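Side-chain contacts in beta-L-arabinobiosidase (Bacteroides thetaiotaomicron, PDB 5MQR), which probably hydrolyses beta-L-arabinofuranosyl linkages in complex plant pectin, and may also have exo-alpha-sialidase activity: residues Q86-Y91 with G161-M166; I509-G514 with F518-N523; G938-E941 with I946-F949. All blocks are in the same frame, centred on the assembly; numbering follows the deposited sequence.

Contact 1 (Q86-Y91 with G161-M166); sequences QFYYQY and GRLITM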
loop_
_atom_site.group_PDB
_atom_site.type_symbol
_atom_site.label_atom_id
_atom_site.label_comp_id
_atom_site.label_asym_id
_atom_site.label_seq_id
_atom_site.Cartn_x
_atom_site.Cartn_y
_atom_site.Cartn_z
ATOM N N GLN A 86 16.404 17.636 18.197
ATOM C CA GLN A 86 16.118 18.863 17.428
ATOM C C GLN A 86 16.716 18.839 16.036
ATOM O O GLN A 86 17.825 18.340 15.861
ATOM C CB GLN A 86 16.650 20.116 18.150
ATOM C CG GLN A 86 15.848 20.456 19.394
ATOM C CD GLN A 86 16.378 21.633 20.190
ATOM O OE1 GLN A 86 16.314 21.613 21.408
ATOM N NE2 GLN A 86 16.889 22.660 19.519
ATOM N N PHE A 87 15.997 19.440 15.077
ATOM C CA PHE A 87 16.532 19.715 13.758
ATOM C C PHE A 87 17.469 20.907 13.834
ATOM O O PHE A 87 17.196 21.858 14.557
ATOM C CB PHE A 87 15.441 20.056 12.764
ATOM C CG PHE A 87 14.497 18.930 12.470
ATOM C CD1 PHE A 87 13.321 18.775 13.205
ATOM C CD2 PHE A 87 14.757 18.055 11.426
ATOM C CE1 PHE A 87 12.432 17.757 12.910
ATOM C CE2 PHE A 87 13.883 17.038 11.121
ATOM C CZ PHE A 87 12.724 16.881 11.861
ATOM N N TYR A 88 18.565 20.841 13.078
ATOM C CA TYR A 88 19.454 21.957 12.844
ATOM C C TYR A 88 19.520 22.178 11.336
ATOM O O TYR A 88 19.806 21.242 10.558
ATOM C CB TYR A 88 20.829 21.668 13.437
ATOM C CG TYR A 88 20.792 21.675 14.944
ATOM C CD1 TYR A 88 20.417 20.552 15.643
ATOM C CD2 TYR A 88 21.078 22.823 15.662
ATOM C CE1 TYR A 88 20.340 20.568 17.025
ATOM C CE2 TYR A 88 21.007 22.849 17.050
ATOM C CZ TYR A 88 20.631 21.713 17.727
ATOM O OH TYR A 88 20.557 21.692 19.105
ATOM N N TYR A 89 19.259 23.433 10.946
ATOM C CA TYR A 89 19.055 23.862 9.566
ATOM C C TYR A 89 20.033 25.013 9.347
ATOM O O TYR A 89 19.946 26.053 10.012
ATOM C CB TYR A 89 17.609 24.314 9.400
ATOM C CG TYR A 89 17.146 24.597 7.987
ATOM C CD1 TYR A 89 17.598 25.706 7.293
ATOM C CD2 TYR A 89 16.206 23.776 7.361
ATOM C CE1 TYR A 89 17.168 25.978 6.016
ATOM C CE2 TYR A 89 15.746 24.051 6.083
ATOM C CZ TYR A 89 16.237 25.150 5.411
ATOM O OH TYR A 89 15.832 25.436 4.130
ATOM N N GLN A 90 20.986 24.799 8.444
ATOM C CA GLN A 90 22.041 25.765 8.120
ATOM C C GLN A 90 21.760 26.263 6.711
ATOM O O GLN A 90 21.330 25.480 5.873
ATOM C CB GLN A 90 23.395 25.069 8.137
ATOM C CG GLN A 90 24.576 25.990 8.170
ATOM C CD GLN A 90 25.859 25.395 7.576
ATOM O OE1 GLN A 90 25.890 25.025 6.407
ATOM N NE2 GLN A 90 26.928 25.351 8.369
ATOM N N TYR A 91 21.976 27.550 6.452
ATOM C CA TYR A 91 21.898 28.082 5.103
ATOM C C TYR A 91 22.816 29.286 4.945
ATOM O O TYR A 91 23.253 29.871 5.924
ATOM C CB TYR A 91 20.441 28.401 4.693
ATOM C CG TYR A 91 19.787 29.605 5.322
ATOM C CD1 TYR A 91 19.090 29.496 6.529
ATOM C CD2 TYR A 91 19.843 30.851 4.703
ATOM C CE1 TYR A 91 18.465 30.596 7.106
ATOM C CE2 TYR A 91 19.233 31.967 5.276
ATOM C CZ TYR A 91 18.565 31.845 6.479
ATOM O OH TYR A 91 17.954 32.941 7.025
ATOM N N GLY A 161 29.200 12.099 20.526
ATOM C CA GLY A 161 27.910 12.773 20.501
ATOM C C GLY A 161 27.901 14.297 20.459
ATOM O O GLY A 161 26.862 14.888 20.733
ATOM N N ARG A 162 29.029 14.931 20.122
ATOM C CA ARG A 162 29.088 16.387 19.895
ATOM C C ARG A 162 28.656 16.805 18.479
ATOM O O ARG A 162 28.813 16.047 17.498
ATOM C CB ARG A 162 30.483 16.917 20.203
ATOM C CG ARG A 162 30.853 16.784 21.682
ATOM C CD ARG A 162 32.316 17.108 21.890
ATOM N NE ARG A 162 32.675 17.269 23.303
ATOM C CZ ARG A 162 33.176 18.374 23.865
ATOM N NH1 ARG A 162 33.400 19.492 23.183
ATOM N NH2 ARG A 162 33.478 18.358 25.157
ATOM N N LEU A 163 28.080 18.001 18.376
ATOM C CA LEU A 163 27.602 18.494 17.096
ATOM C C LEU A 163 28.570 19.539 16.621
ATOM O O LEU A 163 28.744 20.532 17.289
ATOM C CB LEU A 163 26.190 19.081 17.196
ATOM C CG LEU A 163 25.591 19.627 15.880
ATOM C CD1 LEU A 163 25.548 18.592 14.763
ATOM C CD2 LEU A 163 24.182 20.143 16.119
ATOM N N ILE A 164 29.198 19.305 15.470
ATOM C CA ILE A 164 30.069 20.297 14.837
ATOM C C ILE A 164 29.354 20.837 13.600
ATOM O O ILE A 164 28.767 20.064 12.823
ATOM C CB ILE A 164 31.443 19.706 14.440
ATOM C CG1 ILE A 164 32.072 18.900 15.591
ATOM C CG2 ILE A 164 32.408 20.802 13.987
ATOM C CD1 ILE A 164 32.291 19.646 16.879
ATOM N N THR A 165 29.371 22.155 13.429
ATOM C CA THR A 165 28.891 22.764 12.190
ATOM C C THR A 165 30.086 23.403 11.490
ATOM O O THR A 165 31.055 23.791 12.143
ATOM C CB THR A 165 27.715 23.741 12.416
ATOM O OG1 THR A 165 27.164 24.156 11.157
ATOM C CG2 THR A 165 28.146 24.954 13.229
HETATM N N MSE A 166 30.042 23.458 10.156
HETATM C CA MSE A 166 31.207 23.899 9.374
HETATM C C MSE A 166 30.790 24.686 8.165
HETATM O O MSE A 166 29.685 24.530 7.638
HETATM C CB MSE A 166 32.115 22.737 8.943
HETATM C CG MSE A 166 31.365 21.650 8.165
HETATM SE SE MSE A 166 32.478 20.044 7.811
HETATM C CE MSE A 166 31.461 18.759 8.888
#

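Contact 2 (I509-G514 with F518-N523); sequences IFRMKG and FANMMN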
loop_
_atom_site.group_PDB
_atom_site.type_symbol
_atom_site.label_atom_id
_atom_site.label_comp_id
_atom_site.label_asym_id
_atom_site.label_seq_id
_atom_site.Cartn_x
_atom_site.Cartn_y
_atom_site.Cartn_z
ATOM N N ILE A 509 -19.335 36.027 -3.867
ATOM C CA ILE A 509 -20.064 35.034 -4.653
ATOM C C ILE A 509 -19.403 33.648 -4.487
ATOM O O ILE A 509 -18.183 33.522 -4.480
ATOM C CB ILE A 509 -20.160 35.455 -6.139
ATOM C CG1 ILE A 509 -20.965 36.754 -6.279
ATOM C CG2 ILE A 509 -20.818 34.362 -6.973
ATOM C CD1 ILE A 509 -20.863 37.419 -7.646
ATOM N N PHE A 510 -20.225 32.617 -4.316
ATOM C CA PHE A 510 -19.770 31.234 -4.344
ATOM C C PHE A 510 -20.152 30.760 -5.730
ATOM O O PHE A 510 -21.343 30.736 -6.069
ATOM C CB PHE A 510 -20.474 30.440 -3.233
ATOM C CG PHE A 510 -20.011 29.009 -3.073
ATOM C CD1 PHE A 510 -18.677 28.640 -3.228
ATOM C CD2 PHE A 510 -20.930 28.025 -2.722
ATOM C CE1 PHE A 510 -18.276 27.311 -3.052
ATOM C CE2 PHE A 510 -20.539 26.695 -2.565
ATOM C CZ PHE A 510 -19.202 26.341 -2.715
ATOM N N ARG A 511 -19.162 30.452 -6.562
ATOM C CA ARG A 511 -19.433 30.118 -7.971
ATOM C C ARG A 511 -18.679 28.899 -8.460
ATOM O O ARG A 511 -17.678 28.493 -7.865
ATOM C CB ARG A 511 -19.112 31.303 -8.871
ATOM C CG ARG A 511 -17.640 31.710 -8.889
ATOM C CD ARG A 511 -17.398 32.926 -9.800
ATOM N NE ARG A 511 -15.960 33.121 -10.066
ATOM C CZ ARG A 511 -15.445 33.938 -10.989
ATOM N NH1 ARG A 511 -16.231 34.679 -11.782
ATOM N NH2 ARG A 511 -14.126 34.018 -11.118
HETATM N N MSE A 512 -19.176 28.326 -9.552
HETATM C CA MSE A 512 -18.595 27.134 -10.161
HETATM C C MSE A 512 -18.134 27.427 -11.576
HETATM O O MSE A 512 -18.884 28.036 -12.355
HETATM C CB MSE A 512 -19.671 26.063 -10.171
HETATM C CG MSE A 512 -19.216 24.881 -11.016
HETATM SE SE MSE A 512 -20.252 23.282 -10.473
HETATM C CE MSE A 512 -22.014 23.983 -10.829
ATOM N N LYS A 513 -16.935 26.959 -11.937
ATOM C CA LYS A 513 -16.430 27.159 -13.288
ATOM C C LYS A 513 -17.017 26.091 -14.209
ATOM O O LYS A 513 -16.798 24.905 -13.975
ATOM C CB LYS A 513 -14.907 27.094 -13.289
ATOM C CG LYS A 513 -14.253 27.385 -14.636
ATOM C CD LYS A 513 -12.740 27.560 -14.504
ATOM C CE LYS A 513 -12.070 27.896 -15.827
ATOM N NZ LYS A 513 -12.638 29.116 -16.455
ATOM N N GLY A 514 -17.752 26.512 -15.245
ATOM C CA GLY A 514 -18.291 25.603 -16.258
ATOM C C GLY A 514 -17.541 25.488 -17.595
ATOM O O GLY A 514 -17.855 24.627 -18.411
ATOM N N PHE A 518 -18.966 30.999 -15.732
ATOM C CA PHE A 518 -19.166 30.549 -14.372
ATOM C C PHE A 518 -20.631 30.501 -14.034
ATOM O O PHE A 518 -21.423 31.259 -14.567
ATOM C CB PHE A 518 -18.502 31.521 -13.423
ATOM C CG PHE A 518 -17.011 31.456 -13.446
ATOM C CD1 PHE A 518 -16.289 32.159 -14.399
ATOM C CD2 PHE A 518 -16.331 30.708 -12.511
ATOM C CE1 PHE A 518 -14.903 32.119 -14.411
ATOM C CE2 PHE A 518 -14.940 30.655 -12.515
ATOM C CZ PHE A 518 -14.228 31.364 -13.467
ATOM N N ALA A 519 -20.988 29.593 -13.146
ATOM C CA ALA A 519 -22.323 29.587 -12.560
ATOM C C ALA A 519 -22.222 30.240 -11.197
ATOM O O ALA A 519 -21.495 29.774 -10.332
ATOM C CB ALA A 519 -22.839 28.167 -12.438
ATOM N N ASN A 520 -22.912 31.351 -11.025
ATOM C CA ASN A 520 -23.029 31.953 -9.712
ATOM C C ASN A 520 -24.082 31.161 -8.938
ATOM O O ASN A 520 -25.251 31.148 -9.310
ATOM C CB ASN A 520 -23.412 33.409 -9.855
ATOM C CG ASN A 520 -22.299 34.241 -10.486
ATOM O OD1 ASN A 520 -21.148 33.797 -10.644
ATOM N ND2 ASN A 520 -22.635 35.462 -10.840
HETATM N N MSE A 521 -23.650 30.460 -7.900
HETATM C CA MSE A 521 -24.540 29.595 -7.143
HETATM C C MSE A 521 -25.255 30.382 -6.056
HETATM O O MSE A 521 -26.453 30.257 -5.915
HETATM C CB MSE A 521 -23.733 28.422 -6.583
HETATM C CG MSE A 521 -23.076 27.580 -7.678
HETATM SE SE MSE A 521 -22.234 26.004 -6.886
HETATM C CE MSE A 521 -20.642 26.916 -6.194
HETATM N N MSE A 522 -24.525 31.188 -5.287
HETATM C CA MSE A 522 -25.125 31.985 -4.204
HETATM C C MSE A 522 -24.202 33.075 -3.741
HETATM O O MSE A 522 -23.011 33.047 -4.060
HETATM C CB MSE A 522 -25.443 31.092 -2.992
HETATM C CG MSE A 522 -24.202 30.407 -2.414
HETATM SE SE MSE A 522 -24.674 29.157 -0.958
HETATM C CE MSE A 522 -25.292 30.397 0.442
ATOM N N ASN A 523 -24.749 34.038 -2.989
ATOM C CA ASN A 523 -23.932 34.984 -2.203
ATOM C C ASN A 523 -23.571 34.324 -0.886
ATOM O O ASN A 523 -24.376 33.585 -0.333
ATOM C CB ASN A 523 -24.671 36.286 -1.941
ATOM C CG ASN A 523 -25.022 37.020 -3.218
ATOM O OD1 ASN A 523 -26.148 37.431 -3.398
ATOM N ND2 ASN A 523 -24.073 37.167 -4.109
HETATM O O HOH W 1 -19.139 35.197 -11.544
#

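Contact 3 (G938-E941 with I946-F949); sequences GKCE and IWPF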
loop_
_atom_site.group_PDB
_atom_site.type_symbol
_atom_site.label_atom_id
_atom_site.label_comp_id
_atom_site.label_asym_id
_atom_site.label_seq_id
_atom_site.Cartn_x
_atom_site.Cartn_y
_atom_site.Cartn_z
ATOM N N GLY A 938 -13.634 -43.899 -17.617
ATOM C CA GLY A 938 -14.586 -43.150 -18.421
ATOM C C GLY A 938 -16.002 -43.082 -17.897
ATOM O O GLY A 938 -16.810 -42.379 -18.484
ATOM N N LYS A 939 -16.295 -43.777 -16.792
ATOM C CA LYS A 939 -17.668 -43.876 -16.234
ATOM C C LYS A 939 -17.818 -43.400 -14.775
ATOM O O LYS A 939 -18.717 -43.820 -14.078
ATOM C CB LYS A 939 -18.169 -45.314 -16.395
ATOM C CG LYS A 939 -18.213 -45.707 -17.858
ATOM C CD LYS A 939 -18.745 -47.111 -18.077
ATOM C CE LYS A 939 -18.959 -47.343 -19.576
ATOM N NZ LYS A 939 -18.886 -48.794 -19.877
ATOM N N CYS A 940 -16.930 -42.506 -14.348
ATOM C CA CYS A 940 -16.925 -41.899 -13.001
ATOM C C CYS A 940 -16.682 -42.880 -11.858
ATOM O O CYS A 940 -17.609 -43.217 -11.122
ATOM C CB CYS A 940 -18.203 -41.074 -12.771
ATOM S SG CYS A 940 -18.436 -39.776 -14.004
ATOM N N GLU A 941 -15.426 -43.294 -11.700
ATOM C CA GLU A 941 -15.029 -44.263 -10.684
ATOM C C GLU A 941 -14.218 -43.574 -9.585
ATOM O O GLU A 941 -13.335 -42.774 -9.886
ATOM C CB GLU A 941 -14.195 -45.391 -11.295
ATOM C CG GLU A 941 -14.751 -45.997 -12.577
ATOM C CD GLU A 941 -14.427 -45.192 -13.847
ATOM O OE1 GLU A 941 -13.475 -44.352 -13.833
ATOM O OE2 GLU A 941 -15.139 -45.398 -14.864
ATOM N N ILE A 946 -8.211 -38.758 -9.532
ATOM C CA ILE A 946 -8.300 -37.464 -8.834
ATOM C C ILE A 946 -9.671 -36.883 -9.111
ATOM O O ILE A 946 -10.071 -36.741 -10.265
ATOM C CB ILE A 946 -7.200 -36.485 -9.275
ATOM C CG1 ILE A 946 -5.827 -37.096 -9.011
ATOM C CG2 ILE A 946 -7.321 -35.130 -8.575
ATOM C CD1 ILE A 946 -4.671 -36.217 -9.411
ATOM N N TRP A 947 -10.387 -36.571 -8.034
ATOM C CA TRP A 947 -11.701 -35.906 -8.072
ATOM C C TRP A 947 -11.567 -34.564 -7.326
ATOM O O TRP A 947 -11.286 -34.549 -6.125
ATOM C CB TRP A 947 -12.764 -36.763 -7.381
ATOM C CG TRP A 947 -13.295 -37.870 -8.216
ATOM C CD1 TRP A 947 -12.743 -39.122 -8.378
ATOM C CD2 TRP A 947 -14.478 -37.850 -9.011
ATOM N NE1 TRP A 947 -13.500 -39.861 -9.236
ATOM C CE2 TRP A 947 -14.579 -39.113 -9.639
ATOM C CE3 TRP A 947 -15.457 -36.884 -9.270
ATOM C CZ2 TRP A 947 -15.637 -39.438 -10.503
ATOM C CZ3 TRP A 947 -16.504 -37.201 -10.119
ATOM C CH2 TRP A 947 -16.585 -38.468 -10.738
ATOM N N PRO A 948 -11.759 -33.433 -8.021
ATOM C CA PRO A 948 -11.702 -32.161 -7.295
ATOM C C PRO A 948 -12.636 -32.080 -6.080
ATOM O O PRO A 948 -12.258 -31.471 -5.081
ATOM C CB PRO A 948 -12.060 -31.119 -8.375
ATOM C CG PRO A 948 -11.572 -31.742 -9.650
ATOM C CD PRO A 948 -11.726 -33.242 -9.479
ATOM N N PHE A 949 -13.822 -32.703 -6.153
ATOM C CA PHE A 949 -14.726 -32.805 -4.980
ATOM C C PHE A 949 -13.953 -33.260 -3.755
ATOM O O PHE A 949 -14.046 -32.652 -2.681
ATOM C CB PHE A 949 -15.842 -33.811 -5.270
ATOM C CG PHE A 949 -16.931 -33.865 -4.234
ATOM C CD1 PHE A 949 -16.734 -34.527 -3.018
ATOM C CD2 PHE A 949 -18.195 -33.334 -4.513
ATOM C CE1 PHE A 949 -17.761 -34.634 -2.087
ATOM C CE2 PHE A 949 -19.225 -33.429 -3.577
ATOM C CZ PHE A 949 -19.012 -34.087 -2.367
#

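Contact 1 (Q86-Y91 with G161-M166)
Y88 and Q90 meet L163, T165 and M166 between two successive blades of the N-terminal beta propeller. Strands 86-94 and 163-170 are each the second strand of their own four-stranded antiparallel sheet. The two strands run nearly the same way, at 14°, with axes 9.6 Å apart. The sheets are joined through side chains, one of them bonded to a backbone oxygen, and not by strand pairing. The apolar half is a CH-pi contact. L163 has CG anti to the backbone N, and its CD2 methyl sits over the centre of the Y88 ring. L163 CD2 is 3.8 Å from Y88 CD1. The polar half is one amide group. Q90 has CG anti to its own N (chi1 -165°) and an extended chain that carries NE2 across to the other blade. NE2 of Q90 gives a straight bond to the backbone O of M166, at 3.0 Å and 168°. M166 O lies in the Q90 amide plane, but NE2 stands above the M166 carbonyl plane. The second bond, from Q90 NE2 to T165 OG1, is also 3.0 Å long but bent and weak. T165 OG1 has a further partner in G154 O, on the first strand of its sheet. F155 and I192 also pack against Y88 and T165. The amide nitrogen meets two oxygens in the buried interface, which probably fixes the rotation of the Q90 amide and adds a polar tie between the blades.

Contact 2 (I509-G514 with F518-N523)
F510 faces both M521 and M522 across a beta hairpin, in a classic bulge that shifts the register by one residue. F510 N gives a straight bond to M522 O, at 2.8 Å. F510 O takes the N-H of M521 at 3.0 Å and, weakly, that of M522. Past the bulge, M512 and A519 form a regular antiparallel hydrogen-bonded pair. M521, a selenomethionine, bends at its last torsion (chi3 -78°), which puts CE over the centre of the F510 ring in a CH-pi and Met-aromatic contact. M521 CE is 3.6 Å from F510 CE2. M522 CG comes to the edge of that ring. On the other face of the sheet, the guanidinium of R511 lies flat on the F518 ring, with planes 4° apart. R511 CZ is 3.5 Å from the F518 ring centroid, a cation-pi stack. One water, in the guanidinium plane, bridges R511 NH1 to N520 OD1, 2.6 Å from the latter. R511 NH2 forms a salt bridge with E503. K513 CB touches F518 CE2 at 3.6 Å. Strand 518-523 is outermost in its sheet within the chain, and strand 509-513 lies between it and 498-504. The face with F510, M512 and M522 packs on strand 542-547 of a second sheet; M521 touches V545 there too.

Contact 3 (G938-E941 with I946-F949)
The W947 indole meets C940 and E941 in the six-hairpin glycosidase domain, where a loop leads into helix 948-964. W947 is the residue just before that helix, at its N-cap position. The tight part is the indole. Its NE1 gives a nearly straight bond to the backbone O of E941, 3.0 Å long with an angle of 166° at the hydrogen. The oxygen lies in the plane of the indole ring, while NE1 stands above the E941 carbonyl plane. Next to this bond, C940 CB meets W947 CH2 at the ring edge, 3.7 Å away. W942 and Y997 stack on the indole. A phenylalanine here lacks the indole N-H and is shorter by a ring, and would probably leave E941 O without this donor and open a gap beside C940 CB. The looser side is at the cysteine sulfur. C940 SG lies at the edge of the W947 six-membered ring, 5.3 Å from its centroid. C940 is partly exposed. A bound buffer molecule, HEPES, comes within about 4 Å of the C940 side chain. E806, E996, K1007 and R1012 also touch C940, which is consistent with a ligand pocket. The E941 carboxylate is held elsewhere: OE1 is hydrogen-bonded to Y997 OH, and E941 OE2 receives the backbone N of K939 at 2.8 Å.

The three contacts follow one another along the chain and lie in different parts of the protein: the propeller, the sialidase-like carbohydrate-binding module and the glycoside hydrolase domain. None touches another. Contacts 1 and 2 are the closest pair, with centres about 51 Å apart and nearest atoms about 34 Å apart. Contact 3 is remote from both, its centre about 75 Å from that of contact 1 and about 70 Å from that of contact 2. Contacts 1 and 3 lie on opposite sides of the chain's centre. Contact 3 borders the HEPES site. In contact 1 the M166 side chain lies about 6 Å from a bound calcium ion. Contact 2 is structural packing at the surface.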